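Long-range contact in 4-hydroxy-3-methylbut-2-enyl diphosphate reductase (Aquifex aeolicus, PDB 3DNF), which catalyses the last step of the non-mevalonate isoprenoid pathway, reducing (E)-4-hydroxy-3-methylbut-2-enyl diphosphate to isopentenyl and dimethylallyl diphosphate with an iron-sulfur cluster: residues Glu112-Glu126 against Ala153-Gln167. Numbering follows the deposited sequence. Where two conformers were deposited one is given.
Sequences EGYFVVLVGEKNHPE and ALKHERVGIVAQTTQ. With F3S (Fe3-s4 cluster), chain E.
Glu112 O receives Arg158 NH1 at 2.9 Å, on a carbonyl lone pair and in the guanidinium plane, just where helix 97-111 ends in a Schellman motif at Gly113. The Arg158 side chain bends at chi3 (72°), which brings its guanidinium over one face of the Tyr114 ring in a cation-pi contact; Arg158 NH2 also forms a salt bridge with Glu185. Phe115 has CG anti to the backbone N (chi1 177°), which lays its ring over the His156 imidazole as an offset stack, centroids 3.9 Å apart, while CE2 reaches Ala153. An alanine here is likely to leave one face of the His156 ring without its stacking partner and to open a gap beside Ala153. Strands 115-119 and 158-163 are the central pair of a four-stranded parallel sheet in one α/β lobe of the trilobal IspH fold; N-H and C=O groups of Phe115, Val117 and Val119 bond alternately to Arg158, Gly160, Val162 and Gln164. Val117 CG2 presses on Ala153 CB at 3.3 Å, a tight fit, and meets Val159 CG1 beside it; on the other face, Leu118 CD1 rests on Val162 CG2. Val119 touches Ile161 through CG2 and the amide carbon of Gln167 through CG1. Beyond the strands, the extended Gln164 side chain reaches back to residues 121-124: OE1 accepts Glu121 N at 2.9 Å, and NE2 sits 3.3 Å from CG of His124, predicted to bind the diphosphate substrate, over the imidazole face opposite Pro125. Glu126, the predicted proton donor, grips Thr165 twice with its carboxylate, OE1 taking the hydroxyl OG1 at 2.6 Å and OE2 the backbone N on its syn lone pair. Thr165 CB lies 3.5 Å from cluster sulfur S1.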
ATOM      1  N   GLU B 112     -12.557   8.632 -12.259  1.00 29.59           N
ATOM      2  CA  GLU B 112     -11.653   7.641 -12.808  1.00 30.54           C
ATOM      3  C   GLU B 112     -12.150   6.206 -12.575  1.00 30.30           C
ATOM      4  O   GLU B 112     -11.501   5.285 -13.005  1.00 32.32           O
ATOM      5  CB  GLU B 112     -10.236   7.862 -12.243  1.00 29.94           C
ATOM      6  CG  GLU B 112      -9.633   9.252 -12.644  1.00 31.57           C
ATOM      7  CD  GLU B 112      -8.279   9.566 -11.983  1.00 32.73           C
ATOM      8  OE1 GLU B 112      -7.857   8.806 -11.093  1.00 37.26           O
ATOM      9  OE2 GLU B 112      -7.634  10.588 -12.338  1.00 35.16           O
ATOM     10  N   GLY B 113     -13.291   6.050 -11.907  1.00 29.73           N
ATOM     11  CA  GLY B 113     -13.973   4.755 -11.841  1.00 31.23           C
ATOM     12  C   GLY B 113     -13.560   3.944 -10.613  1.00 31.44           C
ATOM     13  O   GLY B 113     -13.770   2.726 -10.574  1.00 32.63           O
ATOM     14  N   TYR B 114     -12.967   4.588  -9.613  1.00 30.24           N
ATOM     15  CA  TYR B 114     -12.572   3.847  -8.395  1.00 29.67           C
ATOM     16  C   TYR B 114     -13.642   3.805  -7.307  1.00 31.79           C
ATOM     17  O   TYR B 114     -14.431   4.751  -7.171  1.00 32.05           O
ATOM     18  CB  TYR B 114     -11.314   4.456  -7.729  1.00 30.17           C
ATOM     19  CG  TYR B 114     -10.069   4.307  -8.552  1.00 30.03           C
ATOM     20  CD1 TYR B 114      -9.307   3.155  -8.477  1.00 31.11           C
ATOM     21  CD2 TYR B 114      -9.683   5.310  -9.476  1.00 29.83           C
ATOM     22  CE1 TYR B 114      -8.166   3.004  -9.264  1.00 30.12           C
ATOM     23  CE2 TYR B 114      -8.549   5.173 -10.253  1.00 28.15           C
ATOM     24  CZ  TYR B 114      -7.790   4.008 -10.146  1.00 29.68           C
ATOM     25  OH  TYR B 114      -6.682   3.857 -10.918  1.00 29.26           O
ATOM     26  N   PHE B 115     -13.653   2.711  -6.537  1.00 29.80           N
ATOM     27  CA  PHE B 115     -14.387   2.649  -5.262  1.00 29.86           C
ATOM     28  C   PHE B 115     -13.451   3.296  -4.218  1.00 29.37           C
ATOM     29  O   PHE B 115     -12.306   2.932  -4.143  1.00 30.05           O
ATOM     30  CB  PHE B 115     -14.621   1.190  -4.883  1.00 30.97           C
ATOM     31  CG  PHE B 115     -15.314   1.005  -3.559  1.00 31.67           C
ATOM     32  CD1 PHE B 115     -16.705   1.039  -3.479  1.00 32.24           C
ATOM     33  CD2 PHE B 115     -14.572   0.786  -2.390  1.00 31.18           C
ATOM     34  CE1 PHE B 115     -17.360   0.855  -2.241  1.00 33.86           C
ATOM     35  CE2 PHE B 115     -15.217   0.601  -1.144  1.00 31.92           C
ATOM     36  CZ  PHE B 115     -16.609   0.617  -1.076  1.00 33.64           C
ATOM     37  N   VAL B 116     -13.948   4.251  -3.452  1.00 28.58           N
ATOM     38  CA  VAL B 116     -13.048   5.073  -2.610  1.00 29.53           C
ATOM     39  C   VAL B 116     -12.967   4.513  -1.178  1.00 29.18           C
ATOM     40  O   VAL B 116     -13.969   4.279  -0.505  1.00 30.88           O
ATOM     41  CB  VAL B 116     -13.481   6.557  -2.624  1.00 29.91           C
ATOM     42  CG1 VAL B 116     -12.663   7.404  -1.615  1.00 29.13           C
ATOM     43  CG2 VAL B 116     -13.266   7.125  -4.036  1.00 29.34           C
ATOM     44  N   VAL B 117     -11.734   4.405  -0.689  1.00 28.85           N
ATOM     45  CA  VAL B 117     -11.482   4.187   0.709  1.00 28.71           C
ATOM     46  C   VAL B 117     -10.874   5.446   1.350  1.00 28.21           C
ATOM     47  O   VAL B 117      -9.885   5.971   0.863  1.00 28.37           O
ATOM     48  CB  VAL B 117     -10.540   2.993   0.860  1.00 28.59           C
ATOM     49  CG1 VAL B 117      -9.894   2.981   2.250  1.00 29.85           C
ATOM     50  CG2 VAL B 117     -11.285   1.666   0.567  1.00 30.42           C
ATOM     51  N   LEU B 118     -11.552   5.969   2.353  1.00 27.99           N
ATOM     52  CA  LEU B 118     -11.054   7.129   3.114  0.70 28.69           C
ATOM     53  C   LEU B 118     -10.502   6.571   4.417  1.00 28.36           C
ATOM     54  O   LEU B 118     -11.269   6.102   5.244  1.00 28.79           O
ATOM     55  CB  LEU B 118     -12.201   8.115   3.377  0.70 28.64           C
ATOM     56  CG  LEU B 118     -11.999   9.334   4.276  0.70 28.83           C
ATOM     57  CD1 LEU B 118     -10.812  10.138   3.776  0.70 30.66           C
ATOM     58  CD2 LEU B 118     -13.315  10.165   4.260  0.70 29.86           C
ATOM     59  N   VAL B 119      -9.174   6.647   4.610  1.00 28.77           N
ATOM     60  CA  VAL B 119      -8.566   6.175   5.854  1.00 28.50           C
ATOM     61  C   VAL B 119      -8.652   7.299   6.905  1.00 28.88           C
ATOM     62  O   VAL B 119      -8.102   8.395   6.737  1.00 30.01           O
ATOM     63  CB  VAL B 119      -7.073   5.679   5.663  1.00 28.28           C
ATOM     64  CG1 VAL B 119      -6.537   5.110   6.992  1.00 26.55           C
ATOM     65  CG2 VAL B 119      -6.968   4.627   4.525  1.00 29.22           C
ATOM     66  N   GLY B 120      -9.440   7.061   7.940  1.00 29.89           N
ATOM     67  CA  GLY B 120      -9.674   8.107   8.938  1.00 30.09           C
ATOM     68  C   GLY B 120     -10.657   7.689  10.007  1.00 31.85           C
ATOM     69  O   GLY B 120     -11.117   6.549  10.026  1.00 30.86           O
ATOM     70  N   GLU B 121     -11.000   8.646  10.860  1.00 33.14           N
ATOM     71  CA  GLU B 121     -11.945   8.460  11.962  1.00 35.95           C
ATOM     72  C   GLU B 121     -13.395   8.706  11.506  1.00 35.54           C
ATOM     73  O   GLU B 121     -13.744   9.835  11.116  1.00 35.63           O
ATOM     74  CB  GLU B 121     -11.559   9.389  13.116  1.00 35.52           C
ATOM     75  CG  GLU B 121     -12.463   9.224  14.339  1.00 37.76           C
ATOM     76  CD  GLU B 121     -12.171  10.200  15.485  1.00 40.52           C
ATOM     77  OE1 GLU B 121     -11.368  11.156  15.327  1.00 43.98           O
ATOM     78  OE2 GLU B 121     -12.798  10.014  16.559  1.00 44.96           O
ATOM     79  N   LYS B 122     -14.220   7.654  11.530  1.00 36.86           N
ATOM     80  CA  LYS B 122     -15.608   7.723  11.007  1.00 38.29           C
ATOM     81  C   LYS B 122     -16.423   8.945  11.451  1.00 39.76           C
ATOM     82  O   LYS B 122     -17.001   9.661  10.621  1.00 40.44           O
ATOM     83  CB  LYS B 122     -16.390   6.449  11.322  1.00 37.59           C
ATOM     84  CG  LYS B 122     -15.855   5.220  10.592  1.00 39.32           C
ATOM     85  CD  LYS B 122     -16.637   3.980  10.909  1.00 39.21           C
ATOM     86  CE  LYS B 122     -16.027   2.815  10.159  1.00 41.50           C
ATOM     87  NZ  LYS B 122     -16.740   1.552  10.415  1.00 43.27           N
ATOM     88  N   ASN B 123     -16.424   9.219  12.744  1.00 39.67           N
ATOM     89  CA  ASN B 123     -17.261  10.313  13.253  0.70 40.37           C
ATOM     90  C   ASN B 123     -16.571  11.674  13.267  1.00 38.88           C
ATOM     91  O   ASN B 123     -17.104  12.651  13.803  1.00 39.13           O
ATOM     92  CB  ASN B 123     -17.811   9.967  14.645  0.70 41.23           C
ATOM     93  CG  ASN B 123     -19.170  10.625  14.928  0.70 45.21           C
ATOM     94  OD1 ASN B 123     -20.017  10.764  14.028  0.70 50.34           O
ATOM     95  ND2 ASN B 123     -19.386  11.023  16.185  0.70 48.35           N
ATOM     96  N   HIS B 124     -15.386  11.771  12.666  1.00 37.32           N
ATOM     97  CA  HIS B 124     -14.698  13.046  12.704  1.00 34.96           C
ATOM     98  C   HIS B 124     -15.323  13.995  11.698  1.00 34.64           C
ATOM     99  O   HIS B 124     -15.611  13.576  10.588  1.00 33.28           O
ATOM    100  CB  HIS B 124     -13.196  12.914  12.434  1.00 35.38           C
ATOM    101  CG  HIS B 124     -12.450  14.202  12.623  1.00 34.09           C
ATOM    102  ND1 HIS B 124     -11.661  14.453  13.726  1.00 36.56           N
ATOM    103  CD2 HIS B 124     -12.391  15.316  11.860  1.00 30.59           C
ATOM    104  CE1 HIS B 124     -11.146  15.667  13.632  1.00 37.05           C
ATOM    105  NE2 HIS B 124     -11.574  16.212  12.509  1.00 38.89           N
ATOM    106  N   PRO B 125     -15.521  15.278  12.080  1.00 33.60           N
ATOM    107  CA  PRO B 125     -16.110  16.243  11.112  1.00 33.70           C
ATOM    108  C   PRO B 125     -15.414  16.356   9.730  1.00 32.89           C
ATOM    109  O   PRO B 125     -16.093  16.576   8.698  1.00 32.00           O
ATOM    110  CB  PRO B 125     -16.049  17.572  11.871  1.00 34.21           C
ATOM    111  CG  PRO B 125     -16.020  17.181  13.338  1.00 35.18           C
ATOM    112  CD  PRO B 125     -15.231  15.910  13.382  1.00 35.41           C
ATOM    113  N   GLU B 126     -14.092  16.226   9.666  1.00 32.12           N
ATOM    114  CA  GLU B 126     -13.395  16.275   8.377  1.00 30.80           C
ATOM    115  C   GLU B 126     -13.869  15.108   7.483  1.00 30.94           C
ATOM    116  O   GLU B 126     -14.155  15.297   6.300  1.00 30.30           O
ATOM    117  CB  GLU B 126     -11.875  16.238   8.524  1.00 31.65           C
ATOM    118  CG  GLU B 126     -11.188  16.514   7.199  1.00 31.88           C
ATOM    119  CD  GLU B 126      -9.727  16.093   7.240  1.00 36.76           C
ATOM    120  OE1 GLU B 126      -8.991  16.667   8.095  1.00 34.87           O
ATOM    121  OE2 GLU B 126      -9.345  15.200   6.427  1.00 33.04           O
ATOM    122  N   ALA B 153     -14.203  -2.900   0.574  1.00 32.94           N
ATOM    123  CA  ALA B 153     -13.362  -2.466  -0.522  1.00 32.79           C
ATOM    124  C   ALA B 153     -12.766  -3.652  -1.296  1.00 33.11           C
ATOM    125  O   ALA B 153     -12.542  -3.545  -2.501  1.00 32.97           O
ATOM    126  CB  ALA B 153     -12.221  -1.461  -0.019  1.00 32.57           C
ATOM    127  N   LEU B 154     -12.548  -4.780  -0.612  1.00 32.73           N
ATOM    128  CA  LEU B 154     -11.967  -5.970  -1.257  1.00 34.72           C
ATOM    129  C   LEU B 154     -12.905  -6.638  -2.269  1.00 34.71           C
ATOM    130  O   LEU B 154     -12.481  -7.494  -3.050  1.00 37.12           O
ATOM    131  CB  LEU B 154     -11.472  -6.970  -0.211  1.00 34.39           C
ATOM    132  CG  LEU B 154     -10.486  -6.444   0.849  1.00 36.05           C
ATOM    133  CD1 LEU B 154      -9.876  -7.623   1.612  1.00 35.60           C
ATOM    134  CD2 LEU B 154      -9.374  -5.510   0.269  1.00 36.34           C
ATOM    135  N   LYS B 155     -14.164  -6.215  -2.267  1.00 35.52           N
ATOM    136  CA  LYS B 155     -15.174  -6.699  -3.214  1.00 35.83           C
ATOM    137  C   LYS B 155     -14.994  -6.044  -4.579  1.00 35.65           C
ATOM    138  O   LYS B 155     -15.549  -6.508  -5.571  1.00 36.51           O
ATOM    139  CB  LYS B 155     -16.578  -6.390  -2.683  1.00 35.38           C
ATOM    140  CG  LYS B 155     -16.965  -7.184  -1.451  1.00 37.40           C
ATOM    141  CD  LYS B 155     -18.312  -6.708  -0.947  1.00 39.91           C
ATOM    142  CE  LYS B 155     -18.754  -7.525   0.245  1.00 42.27           C
ATOM    143  NZ  LYS B 155     -19.996  -6.928   0.822  1.00 43.05           N
ATOM    144  N   HIS B 156     -14.190  -4.989  -4.646  1.00 33.96           N
ATOM    145  CA  HIS B 156     -14.051  -4.218  -5.874  1.00 32.92           C
ATOM    146  C   HIS B 156     -12.709  -4.488  -6.533  1.00 33.42           C
ATOM    147  O   HIS B 156     -11.732  -4.788  -5.846  1.00 34.61           O
ATOM    148  CB  HIS B 156     -14.197  -2.716  -5.565  1.00 33.08           C
ATOM    149  CG  HIS B 156     -15.577  -2.355  -5.133  1.00 33.40           C
ATOM    150  ND1 HIS B 156     -16.012  -2.486  -3.831  1.00 35.14           N
ATOM    151  CD2 HIS B 156     -16.648  -1.949  -5.846  1.00 33.10           C
ATOM    152  CE1 HIS B 156     -17.293  -2.166  -3.756  1.00 30.28           C
ATOM    153  NE2 HIS B 156     -17.696  -1.810  -4.965  1.00 34.69           N
ATOM    154  N   GLU B 157     -12.632  -4.280  -7.839  1.00 33.23           N
ATOM    155  CA  GLU B 157     -11.388  -4.566  -8.550  1.00 34.06           C
ATOM    156  C   GLU B 157     -10.472  -3.358  -8.568  1.00 33.28           C
ATOM    157  O   GLU B 157      -9.270  -3.515  -8.699  1.00 33.48           O
ATOM    158  CB  GLU B 157     -11.671  -5.026  -9.961  1.00 36.12           C
ATOM    159  CG  GLU B 157     -12.417  -6.352  -9.957  1.00 39.52           C
ATOM    160  CD  GLU B 157     -12.554  -6.961 -11.333  1.00 47.45           C
ATOM    161  OE1 GLU B 157     -12.508  -6.202 -12.328  1.00 50.05           O
ATOM    162  OE2 GLU B 157     -12.725  -8.204 -11.416  1.00 50.96           O
ATOM    163  N   ARG B 158     -11.066  -2.167  -8.513  1.00 31.44           N
ATOM    164  CA  ARG B 158     -10.295  -0.912  -8.534  1.00 30.91           C
ATOM    165  C   ARG B 158     -10.653  -0.050  -7.338  1.00 30.82           C
ATOM    166  O   ARG B 158     -11.797   0.405  -7.185  1.00 30.14           O
ATOM    167  CB  ARG B 158     -10.497  -0.146  -9.826  1.00 31.60           C
ATOM    168  CG  ARG B 158     -10.278  -1.047 -11.078  1.00 34.67           C
ATOM    169  CD  ARG B 158     -10.628  -0.292 -12.346  1.00 37.35           C
ATOM    170  NE  ARG B 158      -9.649   0.742 -12.666  1.00 39.82           N
ATOM    171  CZ  ARG B 158      -9.944   2.032 -12.802  1.00 39.79           C
ATOM    172  NH1 ARG B 158     -11.186   2.443 -12.643  1.00 39.18           N
ATOM    173  NH2 ARG B 158      -9.003   2.902 -13.126  1.00 39.15           N
ATOM    174  N   VAL B 159      -9.658   0.142  -6.474  1.00 29.40           N
ATOM    175  CA  VAL B 159      -9.864   0.869  -5.232  1.00 28.55           C
ATOM    176  C   VAL B 159      -8.962   2.100  -5.195  1.00 27.97           C
ATOM    177  O   VAL B 159      -7.770   1.999  -5.459  1.00 27.69           O
ATOM    178  CB  VAL B 159      -9.648   0.003  -3.941  1.00 28.27           C
ATOM    179  CG1 VAL B 159      -9.743   0.867  -2.676  1.00 30.55           C
ATOM    180  CG2 VAL B 159     -10.637  -1.153  -3.896  1.00 28.87           C
ATOM    181  N   GLY B 160      -9.572   3.264  -4.937  1.00 26.79           N
ATOM    182  CA  GLY B 160      -8.811   4.503  -4.704  1.00 28.81           C
ATOM    183  C   GLY B 160      -8.756   4.859  -3.236  1.00 28.08           C
ATOM    184  O   GLY B 160      -9.790   4.922  -2.548  1.00 29.36           O
ATOM    185  N   ILE B 161      -7.549   5.220  -2.758  1.00 27.33           N
ATOM    186  CA  ILE B 161      -7.352   5.413  -1.355  1.00 28.47           C
ATOM    187  C   ILE B 161      -6.881   6.823  -1.057  1.00 27.64           C
ATOM    188  O   ILE B 161      -5.898   7.280  -1.664  1.00 28.02           O
ATOM    189  CB  ILE B 161      -6.365   4.358  -0.769  1.00 28.54           C
ATOM    190  CG1 ILE B 161      -6.877   2.970  -1.117  1.00 29.07           C
ATOM    191  CG2 ILE B 161      -6.175   4.501   0.761  1.00 28.24           C
ATOM    192  CD1 ILE B 161      -5.905   1.846  -0.789  1.00 29.78           C
ATOM    193  N   VAL B 162      -7.610   7.478  -0.149  1.00 26.97           N
ATOM    194  CA  VAL B 162      -7.193   8.789   0.368  1.00 28.12           C
ATOM    195  C   VAL B 162      -7.138   8.758   1.914  1.00 29.39           C
ATOM    196  O   VAL B 162      -7.496   7.744   2.543  1.00 28.71           O
ATOM    197  CB  VAL B 162      -8.102   9.940  -0.130  1.00 30.18           C
ATOM    198  CG1 VAL B 162      -7.994  10.036  -1.649  1.00 31.60           C
ATOM    199  CG2 VAL B 162      -9.518   9.765   0.355  1.00 29.63           C
ATOM    200  N   ALA B 163      -6.652   9.847   2.520  1.00 29.37           N
ATOM    201  CA  ALA B 163      -6.492   9.902   3.975  1.00 30.20           C
ATOM    202  C   ALA B 163      -7.135  11.147   4.556  1.00 29.50           C
ATOM    203  O   ALA B 163      -7.158  12.227   3.939  1.00 30.51           O
ATOM    204  CB  ALA B 163      -5.012   9.877   4.374  1.00 30.16           C
ATOM    205  N   GLN B 164      -7.701  10.976   5.736  1.00 30.75           N
ATOM    206  CA  GLN B 164      -8.002  12.119   6.580  1.00 29.78           C
ATOM    207  C   GLN B 164      -6.661  12.854   6.785  1.00 30.86           C
ATOM    208  O   GLN B 164      -5.611  12.224   6.913  1.00 30.08           O
ATOM    209  CB  GLN B 164      -8.572  11.619   7.896  1.00 29.95           C
ATOM    210  CG  GLN B 164      -9.055  12.727   8.843  1.00 31.15           C
ATOM    211  CD  GLN B 164      -9.409  12.189  10.214  1.00 32.79           C
ATOM    212  OE1 GLN B 164      -9.386  10.979  10.437  1.00 31.19           O
ATOM    213  NE2 GLN B 164      -9.747  13.082  11.148  1.00 32.69           N
ATOM    214  N   THR B 165      -6.680  14.186   6.733  1.00 30.25           N
ATOM    215  CA  THR B 165      -5.413  14.975   6.769  1.00 31.56           C
ATOM    216  C   THR B 165      -4.509  14.648   7.962  1.00 31.37           C
ATOM    217  O   THR B 165      -3.270  14.682   7.855  1.00 31.95           O
ATOM    218  CB  THR B 165      -5.657  16.495   6.724  1.00 30.44           C
ATOM    219  OG1 THR B 165      -6.439  16.923   7.864  1.00 32.40           O
ATOM    220  CG2 THR B 165      -6.364  16.921   5.372  1.00 31.18           C
ATOM    221  N   THR B 166      -5.143  14.353   9.098  1.00 32.74           N
ATOM    222  CA  THR B 166      -4.439  14.021  10.351  1.00 33.66           C
ATOM    223  C   THR B 166      -4.239  12.526  10.582  1.00 33.17           C
ATOM    224  O   THR B 166      -3.812  12.126  11.659  1.00 33.35           O
ATOM    225  CB  THR B 166      -5.188  14.614  11.556  1.00 34.50           C
ATOM    226  OG1 THR B 166      -6.543  14.151  11.511  1.00 36.12           O
ATOM    227  CG2 THR B 166      -5.181  16.120  11.462  1.00 34.12           C
ATOM    228  N   GLN B 167      -4.523  11.698   9.580  1.00 31.78           N
ATOM    229  CA  GLN B 167      -4.334  10.245   9.718  1.00 31.44           C
ATOM    230  C   GLN B 167      -2.860   9.910  10.009  1.00 31.36           C
ATOM    231  O   GLN B 167      -1.961  10.423   9.364  1.00 31.66           O
ATOM    232  CB  GLN B 167      -4.816   9.526   8.441  1.00 31.32           C
ATOM    233  CG  GLN B 167      -4.508   8.014   8.421  1.00 29.23           C
ATOM    234  CD  GLN B 167      -5.188   7.282   9.535  1.00 31.83           C
ATOM    235  OE1 GLN B 167      -6.383   7.465   9.787  1.00 31.82           O
ATOM    236  NE2 GLN B 167      -4.424   6.460  10.247  1.00 27.70           N
TER
HETATM  237 FE1  F3S E3302      -2.818  20.382   8.019  1.00 28.55          FE
HETATM  238 FE3  F3S E3302      -4.814  22.048   7.251  1.00 24.46          FE
HETATM  239 FE4  F3S E3302      -3.864  21.967   9.524  1.00 33.47          FE
HETATM  240  S1  F3S E3302      -4.682  19.806   6.883  1.00 25.24           S
HETATM  241  S2  F3S E3302      -2.837  20.216  10.296  1.00 37.10           S
HETATM  242  S3  F3S E3302      -2.695  22.656   7.833  1.00 27.28           S
HETATM  243  S4  F3S E3302      -5.907  22.644   9.183  1.00 27.71           S
HETATM  244  O   HOH W   1      -8.675   5.329 -14.477  1.00 41.34           O
HETATM  245  O   HOH W   2     -14.030   1.046 -12.619  1.00 34.96           O
HETATM  246  O   HOH W   3      -9.501  11.966  13.863  1.00 35.25           O
HETATM  247  O   HOH W   4      -8.627  15.816  10.595  1.00 28.01           O